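Local coordinates for protein transcriptional regulator (Cytophaga hutchinsonii, PDB 3F0C) that probably binds operator DNA as a dimeric TetR-family transcriptional regulator, through an N-terminal helix-turn-helix domain joined to an all-helical C-terminal domain, at residues D83-L88 against T145-R150; E131-A136 against N152-A157. One frame throughout, in Å; residues are numbered along the deposited sequence.

Interaction 1: residues D83-L88 against T145-R150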
ATOM      1  N   ASP A  83      -4.815  24.767  15.977  1.00 42.96           N
ATOM      2  CA  ASP A  83      -4.770  25.275  14.593  1.00 43.67           C
ATOM      3  C   ASP A  83      -4.922  24.148  13.543  1.00 43.98           C
ATOM      4  O   ASP A  83      -5.040  22.973  13.911  1.00 44.16           O
ATOM      5  CB  ASP A  83      -3.554  26.196  14.375  1.00 43.77           C
ATOM      6  CG  ASP A  83      -2.263  25.452  14.036  1.00 45.90           C
ATOM      7  OD1 ASP A  83      -1.200  26.135  13.986  1.00 46.84           O
ATOM      8  OD2 ASP A  83      -2.291  24.216  13.797  1.00 48.63           O
ATOM      9  N   ALA A  84      -4.962  24.499  12.253  1.00 44.17           N
ATOM     10  CA  ALA A  84      -5.136  23.492  11.177  1.00 44.13           C
ATOM     11  C   ALA A  84      -4.056  22.437  11.253  1.00 44.48           C
ATOM     12  O   ALA A  84      -4.349  21.239  11.218  1.00 44.42           O
ATOM     13  CB  ALA A  84      -5.119  24.135   9.807  1.00 43.78           C
ATOM     14  N   THR A  85      -2.808  22.897  11.363  1.00 44.82           N
ATOM     15  CA  THR A  85      -1.634  22.012  11.507  1.00 44.98           C
ATOM     16  C   THR A  85      -1.740  21.055  12.736  1.00 45.41           C
ATOM     17  O   THR A  85      -1.706  19.824  12.577  1.00 45.30           O
ATOM     18  CB  THR A  85      -0.345  22.866  11.549  1.00 44.87           C
ATOM     19  OG1 THR A  85      -0.408  23.845  10.503  1.00 44.40           O
ATOM     20  CG2 THR A  85       0.898  22.027  11.367  1.00 43.64           C
ATOM     21  N   ALA A  86      -1.923  21.605  13.936  1.00 45.76           N
ATOM     22  CA  ALA A  86      -2.035  20.775  15.142  1.00 46.27           C
ATOM     23  C   ALA A  86      -3.131  19.730  15.016  1.00 47.14           C
ATOM     24  O   ALA A  86      -3.003  18.650  15.582  1.00 48.01           O
ATOM     25  CB  ALA A  86      -2.289  21.627  16.358  1.00 45.96           C
ATOM     26  N   LEU A  87      -4.217  20.064  14.309  1.00 47.76           N
ATOM     27  CA  LEU A  87      -5.348  19.137  14.120  1.00 47.97           C
ATOM     28  C   LEU A  87      -4.902  18.005  13.193  1.00 48.74           C
ATOM     29  O   LEU A  87      -5.085  16.809  13.484  1.00 48.68           O
ATOM     30  CB  LEU A  87      -6.579  19.853  13.527  1.00 47.52           C
ATOM     31  CG  LEU A  87      -7.411  20.730  14.463  1.00 46.29           C
ATOM     32  CD1 LEU A  87      -8.170  21.760  13.672  1.00 45.22           C
ATOM     33  CD2 LEU A  87      -8.351  19.891  15.306  1.00 44.52           C
ATOM     34  N   LEU A  88      -4.292  18.404  12.081  1.00 49.18           N
ATOM     35  CA  LEU A  88      -3.870  17.459  11.083  1.00 49.44           C
ATOM     36  C   LEU A  88      -2.952  16.411  11.716  1.00 50.01           C
ATOM     37  O   LEU A  88      -3.077  15.202  11.456  1.00 50.54           O
ATOM     38  CB  LEU A  88      -3.139  18.182   9.981  1.00 49.37           C
ATOM     39  CG  LEU A  88      -3.556  17.701   8.599  1.00 49.73           C
ATOM     40  CD1 LEU A  88      -4.745  18.504   8.087  1.00 48.87           C
ATOM     41  CD2 LEU A  88      -2.378  17.815   7.633  1.00 50.55           C
ATOM     42  N   THR A 145      -8.370  29.876   7.731  1.00 29.15           N
ATOM     43  CA  THR A 145      -7.401  30.286   8.740  1.00 29.37           C
ATOM     44  C   THR A 145      -6.086  30.801   8.111  1.00 29.80           C
ATOM     45  O   THR A 145      -5.274  31.436   8.784  1.00 29.31           O
ATOM     46  CB  THR A 145      -7.088  29.104   9.691  1.00 29.32           C
ATOM     47  OG1 THR A 145      -6.695  29.597  10.972  1.00 29.55           O
ATOM     48  CG2 THR A 145      -5.997  28.236   9.128  1.00 28.23           C
ATOM     49  N   LYS A 146      -5.892  30.485   6.830  1.00 30.47           N
ATOM     50  CA  LYS A 146      -4.783  30.971   5.995  1.00 30.91           C
ATOM     51  C   LYS A 146      -3.443  30.302   6.319  1.00 31.49           C
ATOM     52  O   LYS A 146      -2.387  30.826   5.979  1.00 31.46           O
ATOM     53  CB  LYS A 146      -4.686  32.509   5.998  1.00 30.89           C
ATOM     54  CG  LYS A 146      -5.876  33.203   5.311  1.00 30.81           C
ATOM     55  CD  LYS A 146      -5.773  34.726   5.345  1.00 30.32           C
ATOM     56  CE  LYS A 146      -6.954  35.360   4.636  1.00 30.45           C
ATOM     57  NZ  LYS A 146      -6.889  36.850   4.677  1.00 31.54           N
ATOM     58  N   GLU A 147      -3.494  29.122   6.936  1.00 32.26           N
ATOM     59  CA  GLU A 147      -2.288  28.331   7.188  1.00 32.81           C
ATOM     60  C   GLU A 147      -1.921  27.546   5.931  1.00 33.67           C
ATOM     61  O   GLU A 147      -0.752  27.369   5.608  1.00 33.19           O
ATOM     62  CB  GLU A 147      -2.502  27.375   8.361  1.00 32.60           C
ATOM     63  CG  GLU A 147      -2.729  28.050   9.709  1.00 32.34           C
ATOM     64  CD  GLU A 147      -3.279  27.086  10.752  1.00 33.11           C
ATOM     65  OE1 GLU A 147      -2.644  26.035  10.998  1.00 35.25           O
ATOM     66  OE2 GLU A 147      -4.351  27.354  11.323  1.00 32.05           O
ATOM     67  N   PHE A 148      -2.939  27.077   5.216  1.00 35.08           N
ATOM     68  CA  PHE A 148      -2.724  26.310   4.004  1.00 36.08           C
ATOM     69  C   PHE A 148      -3.170  27.130   2.801  1.00 36.77           C
ATOM     70  O   PHE A 148      -4.159  27.840   2.869  1.00 35.97           O
ATOM     71  CB  PHE A 148      -3.523  24.996   4.022  1.00 36.17           C
ATOM     72  CG  PHE A 148      -3.443  24.205   5.326  1.00 36.51           C
ATOM     73  CD1 PHE A 148      -2.297  24.168   6.094  1.00 36.26           C
ATOM     74  CD2 PHE A 148      -4.523  23.429   5.732  1.00 37.28           C
ATOM     75  CE1 PHE A 148      -2.254  23.411   7.271  1.00 36.61           C
ATOM     76  CE2 PHE A 148      -4.479  22.679   6.902  1.00 37.07           C
ATOM     77  CZ  PHE A 148      -3.345  22.669   7.667  1.00 37.06           C
ATOM     78  N   LYS A 149      -2.448  26.988   1.697  1.00 38.21           N
ATOM     79  CA  LYS A 149      -2.826  27.604   0.423  1.00 39.31           C
ATOM     80  C   LYS A 149      -4.005  26.847  -0.211  1.00 40.55           C
ATOM     81  O   LYS A 149      -4.081  25.620  -0.066  1.00 41.21           O
ATOM     82  CB  LYS A 149      -1.625  27.567  -0.525  1.00 39.06           C
ATOM     83  CG  LYS A 149      -0.464  28.437  -0.100  1.00 39.12           C
ATOM     84  CD  LYS A 149       0.734  28.346  -1.076  1.00 37.50           C
ATOM     85  CE  LYS A 149       1.846  29.240  -0.625  1.00 35.49           C
ATOM     86  NZ  LYS A 149       2.939  29.085  -1.571  1.00 35.26           N
ATOM     87  N   ARG A 150      -4.911  27.564  -0.894  1.00 41.76           N
ATOM     88  CA  ARG A 150      -5.967  26.940  -1.724  1.00 42.62           C
ATOM     89  C   ARG A 150      -5.431  26.881  -3.122  1.00 43.08           C
ATOM     90  O   ARG A 150      -5.325  27.937  -3.764  1.00 43.24           O
ATOM     91  CB  ARG A 150      -7.250  27.782  -1.803  1.00 43.03           C
ATOM     92  CG  ARG A 150      -8.229  27.269  -2.907  1.00 44.14           C
ATOM     93  CD  ARG A 150      -9.465  28.149  -3.250  1.00 44.91           C
ATOM     94  NE  ARG A 150      -9.303  29.617  -3.280  1.00 46.69           N
ATOM     95  CZ  ARG A 150      -8.420  30.318  -4.004  1.00 47.30           C
ATOM     96  NH1 ARG A 150      -7.496  29.709  -4.747  1.00 48.02           N
ATOM     97  NH2 ARG A 150      -8.436  31.652  -3.955  1.00 46.13           N
TER
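Glu147 reaches across to the first turn of helix 84-106 and sets its carboxylate against the backbone N-H groups there. Glu147 OE1 accepts from Thr85 N at 3.2 Å, a nearly straight bond (168° at the hydrogen) that arrives on the syn side, 24° out of the carboxylate plane. Glu147 OE1 takes a second bond from Thr85 OG1, also 3.2 Å long and met nearly along the C-O axis. A bond from Ala84 N to Glu147 OE2 (3.1 Å) is doubtful, since that oxygen is crowded in the model. The side chain gets there with CG anti to its own carbonyl carbon (chi1 -65°) and the chain extended beyond. Beside this carboxylate, Asp83 caps the helix, Asp83 OD2 taking Ala86 N at 2.6 Å. Asp83 OD1 stands 3.3 Å from Glu147 OE1, two acceptors whose mutual repulsion is probably eased by the N-H groups of the helix start. An alanine in place of Glu147 would probably leave Thr85 N and Thr85 OG1 without this acceptor. Phe148 extends beside the helix start, where its CE2 meets Leu88 CD1 at 4.3 Å; Leu200 of helix 183-201 also packs on this ring. Just before Glu147 in the chain, Lys146 ends helix 118-145 with a positive phi in a Schellman motif; the loop that follows brings a carboxylate to the N-capped start of helix 84-106.

Interaction 2: residues E131-A136 against N152-A157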
ATOM      1  N   GLU A 131     -13.278   9.759   6.002  1.00 35.72           N
ATOM      2  CA  GLU A 131     -11.964  10.200   6.425  1.00 35.24           C
ATOM      3  C   GLU A 131     -11.448  11.280   5.530  1.00 34.50           C
ATOM      4  O   GLU A 131     -10.929  12.278   6.004  1.00 34.18           O
ATOM      5  CB  GLU A 131     -11.014   9.016   6.381  1.00 35.84           C
ATOM      6  CG  GLU A 131      -9.650   9.218   7.065  1.00 37.79           C
ATOM      7  CD  GLU A 131      -8.813   7.942   7.105  1.00 40.24           C
ATOM      8  OE1 GLU A 131      -9.360   6.843   6.797  1.00 44.03           O
ATOM      9  OE2 GLU A 131      -7.601   8.032   7.418  1.00 40.33           O
ATOM     10  N   VAL A 132     -11.568  11.065   4.226  1.00 33.94           N
ATOM     11  CA  VAL A 132     -11.159  12.068   3.260  1.00 33.60           C
ATOM     12  C   VAL A 132     -11.911  13.345   3.582  1.00 33.33           C
ATOM     13  O   VAL A 132     -11.307  14.436   3.632  1.00 33.08           O
ATOM     14  CB  VAL A 132     -11.419  11.616   1.807  1.00 33.66           C
ATOM     15  CG1 VAL A 132     -11.285  12.779   0.836  1.00 33.61           C
ATOM     16  CG2 VAL A 132     -10.425  10.516   1.430  1.00 34.64           C
ATOM     17  N   GLU A 133     -13.212  13.206   3.856  1.00 32.65           N
ATOM     18  CA  GLU A 133     -14.044  14.369   4.175  1.00 32.40           C
ATOM     19  C   GLU A 133     -13.570  15.072   5.451  1.00 30.81           C
ATOM     20  O   GLU A 133     -13.369  16.296   5.454  1.00 30.56           O
ATOM     21  CB  GLU A 133     -15.503  14.002   4.384  1.00 33.31           C
ATOM     22  CG  GLU A 133     -16.258  13.466   3.195  1.00 37.92           C
ATOM     23  CD  GLU A 133     -16.279  14.410   2.001  1.00 44.73           C
ATOM     24  OE1 GLU A 133     -16.429  15.656   2.266  1.00 48.95           O
ATOM     25  OE2 GLU A 133     -16.167  13.915   0.825  1.00 45.74           O
ATOM     26  N   ILE A 134     -13.389  14.329   6.543  1.00 28.47           N
ATOM     27  CA  ILE A 134     -12.879  14.987   7.733  1.00 27.01           C
ATOM     28  C   ILE A 134     -11.639  15.793   7.359  1.00 26.50           C
ATOM     29  O   ILE A 134     -11.530  17.000   7.664  1.00 27.25           O
ATOM     30  CB  ILE A 134     -12.519  14.032   8.845  1.00 26.61           C
ATOM     31  CG1 ILE A 134     -13.781  13.426   9.461  1.00 26.83           C
ATOM     32  CG2 ILE A 134     -11.733  14.739   9.894  1.00 23.29           C
ATOM     33  CD1 ILE A 134     -13.497  12.036  10.094  1.00 27.23           C
ATOM     34  N   VAL A 135     -10.739  15.157   6.629  1.00 25.14           N
ATOM     35  CA  VAL A 135      -9.501  15.818   6.306  1.00 24.43           C
ATOM     36  C   VAL A 135      -9.753  17.064   5.425  1.00 24.18           C
ATOM     37  O   VAL A 135      -9.186  18.143   5.660  1.00 23.43           O
ATOM     38  CB  VAL A 135      -8.476  14.819   5.711  1.00 24.45           C
ATOM     39  CG1 VAL A 135      -7.355  15.582   5.012  1.00 23.37           C
ATOM     40  CG2 VAL A 135      -7.949  13.891   6.843  1.00 21.56           C
ATOM     41  N   ALA A 136     -10.663  16.943   4.466  1.00 23.59           N
ATOM     42  CA  ALA A 136     -10.940  18.058   3.587  1.00 23.22           C
ATOM     43  C   ALA A 136     -11.365  19.251   4.438  1.00 23.49           C
ATOM     44  O   ALA A 136     -11.160  20.442   4.056  1.00 23.52           O
ATOM     45  CB  ALA A 136     -11.999  17.684   2.575  1.00 22.76           C
ATOM     46  N   ASN A 152      -6.460  22.506  -4.050  1.00 43.66           N
ATOM     47  CA  ASN A 152      -7.667  21.699  -4.071  1.00 43.76           C
ATOM     48  C   ASN A 152      -7.667  20.920  -2.779  1.00 43.55           C
ATOM     49  O   ASN A 152      -6.909  19.964  -2.601  1.00 43.32           O
ATOM     50  CB  ASN A 152      -7.879  20.793  -5.290  1.00 43.78           C
ATOM     51  CG  ASN A 152      -9.361  20.312  -5.396  1.00 44.51           C
ATOM     52  OD1 ASN A 152      -9.768  19.372  -4.726  1.00 44.38           O
ATOM     53  ND2 ASN A 152     -10.161  21.002  -6.206  1.00 45.59           N
ATOM     54  N   LYS A 153      -8.522  21.390  -1.876  1.00 43.27           N
ATOM     55  CA  LYS A 153      -8.703  20.794  -0.584  1.00 43.08           C
ATOM     56  C   LYS A 153      -8.938  19.325  -0.788  1.00 42.95           C
ATOM     57  O   LYS A 153      -8.422  18.509  -0.037  1.00 43.22           O
ATOM     58  CB  LYS A 153      -9.872  21.454   0.204  1.00 43.01           C
ATOM     59  CG  LYS A 153     -11.295  20.872  -0.018  1.00 42.76           C
ATOM     60  CD  LYS A 153     -12.425  21.741   0.617  1.00 42.27           C
ATOM     61  CE  LYS A 153     -13.858  21.239   0.243  1.00 41.96           C
ATOM     62  NZ  LYS A 153     -14.944  22.293   0.100  1.00 39.85           N
ATOM     63  N   HIS A 154      -9.688  18.972  -1.814  1.00 42.82           N
ATOM     64  CA  HIS A 154     -10.127  17.613  -1.902  1.00 43.48           C
ATOM     65  C   HIS A 154      -9.046  16.682  -2.397  1.00 43.20           C
ATOM     66  O   HIS A 154      -8.862  15.598  -1.872  1.00 43.15           O
ATOM     67  CB  HIS A 154     -11.323  17.490  -2.788  1.00 44.05           C
ATOM     68  CG  HIS A 154     -12.082  16.247  -2.534  1.00 48.01           C
ATOM     69  ND1 HIS A 154     -12.010  15.151  -3.365  1.00 52.63           N
ATOM     70  CD2 HIS A 154     -12.873  15.888  -1.496  1.00 52.73           C
ATOM     71  CE1 HIS A 154     -12.757  14.179  -2.869  1.00 54.80           C
ATOM     72  NE2 HIS A 154     -13.294  14.600  -1.735  1.00 54.78           N
ATOM     73  N   GLU A 155      -8.328  17.112  -3.417  1.00 43.09           N
ATOM     74  CA  GLU A 155      -7.228  16.334  -3.964  1.00 42.54           C
ATOM     75  C   GLU A 155      -6.215  16.036  -2.875  1.00 41.88           C
ATOM     76  O   GLU A 155      -5.867  14.890  -2.631  1.00 42.14           O
ATOM     77  CB  GLU A 155      -6.577  17.143  -5.070  1.00 42.89           C
ATOM     78  CG  GLU A 155      -5.460  16.462  -5.798  1.00 43.82           C
ATOM     79  CD  GLU A 155      -4.916  17.342  -6.912  1.00 45.24           C
ATOM     80  OE1 GLU A 155      -5.395  18.495  -7.081  1.00 45.01           O
ATOM     81  OE2 GLU A 155      -3.982  16.882  -7.600  1.00 47.17           O
ATOM     82  N   ASN A 156      -5.754  17.083  -2.215  1.00 41.22           N
ATOM     83  CA  ASN A 156      -4.863  16.947  -1.089  1.00 41.10           C
ATOM     84  C   ASN A 156      -5.375  15.959  -0.044  1.00 41.04           C
ATOM     85  O   ASN A 156      -4.688  15.008   0.302  1.00 41.25           O
ATOM     86  CB  ASN A 156      -4.703  18.310  -0.440  1.00 41.37           C
ATOM     87  CG  ASN A 156      -3.865  19.253  -1.267  1.00 41.49           C
ATOM     88  OD1 ASN A 156      -3.603  18.980  -2.441  1.00 41.41           O
ATOM     89  ND2 ASN A 156      -3.427  20.365  -0.660  1.00 40.19           N
ATOM     90  N   ALA A 157      -6.590  16.197   0.440  1.00 40.92           N
ATOM     91  CA  ALA A 157      -7.237  15.359   1.441  1.00 40.74           C
ATOM     92  C   ALA A 157      -7.063  13.871   1.138  1.00 41.19           C
ATOM     93  O   ALA A 157      -6.560  13.121   1.968  1.00 42.00           O
ATOM     94  CB  ALA A 157      -8.690  15.697   1.501  1.00 40.24           C
TER
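Ala157 and Val132 meet where helix 153-174 begins to pass over helix 118-145, and Val132 is a good side chain to follow outward. Its CB points toward the other helix, and CG1, anti to the backbone N (chi1 167°), makes the contact. Val132 CG1 lies 4.0 Å from Ala157 CB and 3.7 Å from His154 NE2, the valine and histidine side chains crossing at about a right angle. Outside the two segments, Val132 also packs on Glu158 and Val161, further along helix 153-174.

Ala157 CB sits among several neighbours: Val132 O at 3.6 Å, Val135 CG1 at 3.8 Å and Ala136 CB at 4.0 Å. Val135 CG1 also comes close to the backbone, 3.6 Å from Ala157 CA. At the exposed margin, Lys153 lays its CD 3.9 Å from Ala136 O, while Glu133 OE2 stands at the edge of the His154 ring, near its plane, with the carboxylate turned 39° from it. No hydrogen bond joins the segments. Asn152 starts the second helix as its N-cap, OD1 accepting from Glu155 N and, weakly, from His154 N.

Small residues let the backbones approach, with Ala136 and Ala157 nearest by CA, and the axes of the two short segments approach to 8.6 Å, with 126° between their N-to-C directions. This is apolar helix-helix packing between consecutive helices of the all-helical C-terminal domain, as in other TetR-family regulators.

The two contacts share the passage from helix 118-145 to helix 153-174: interaction 1 uses the connecting loop, and interaction 2 joins the two helices that the loop links. Their centres are 12 Å apart on the same side of the chain's centre, interaction 1 farther out at about 23 Å and interaction 2 at about 17 Å. Both are partly buried, yet their chemistry differs. At 83-88 with 145-150, polar bonds to a helix start lie beside a buried aromatic ring; at 131-136 with 152-157, methyl packing without a hydrogen bond is bordered by exposed polar side chains. Only interaction 2 lies within reach of the second subunit.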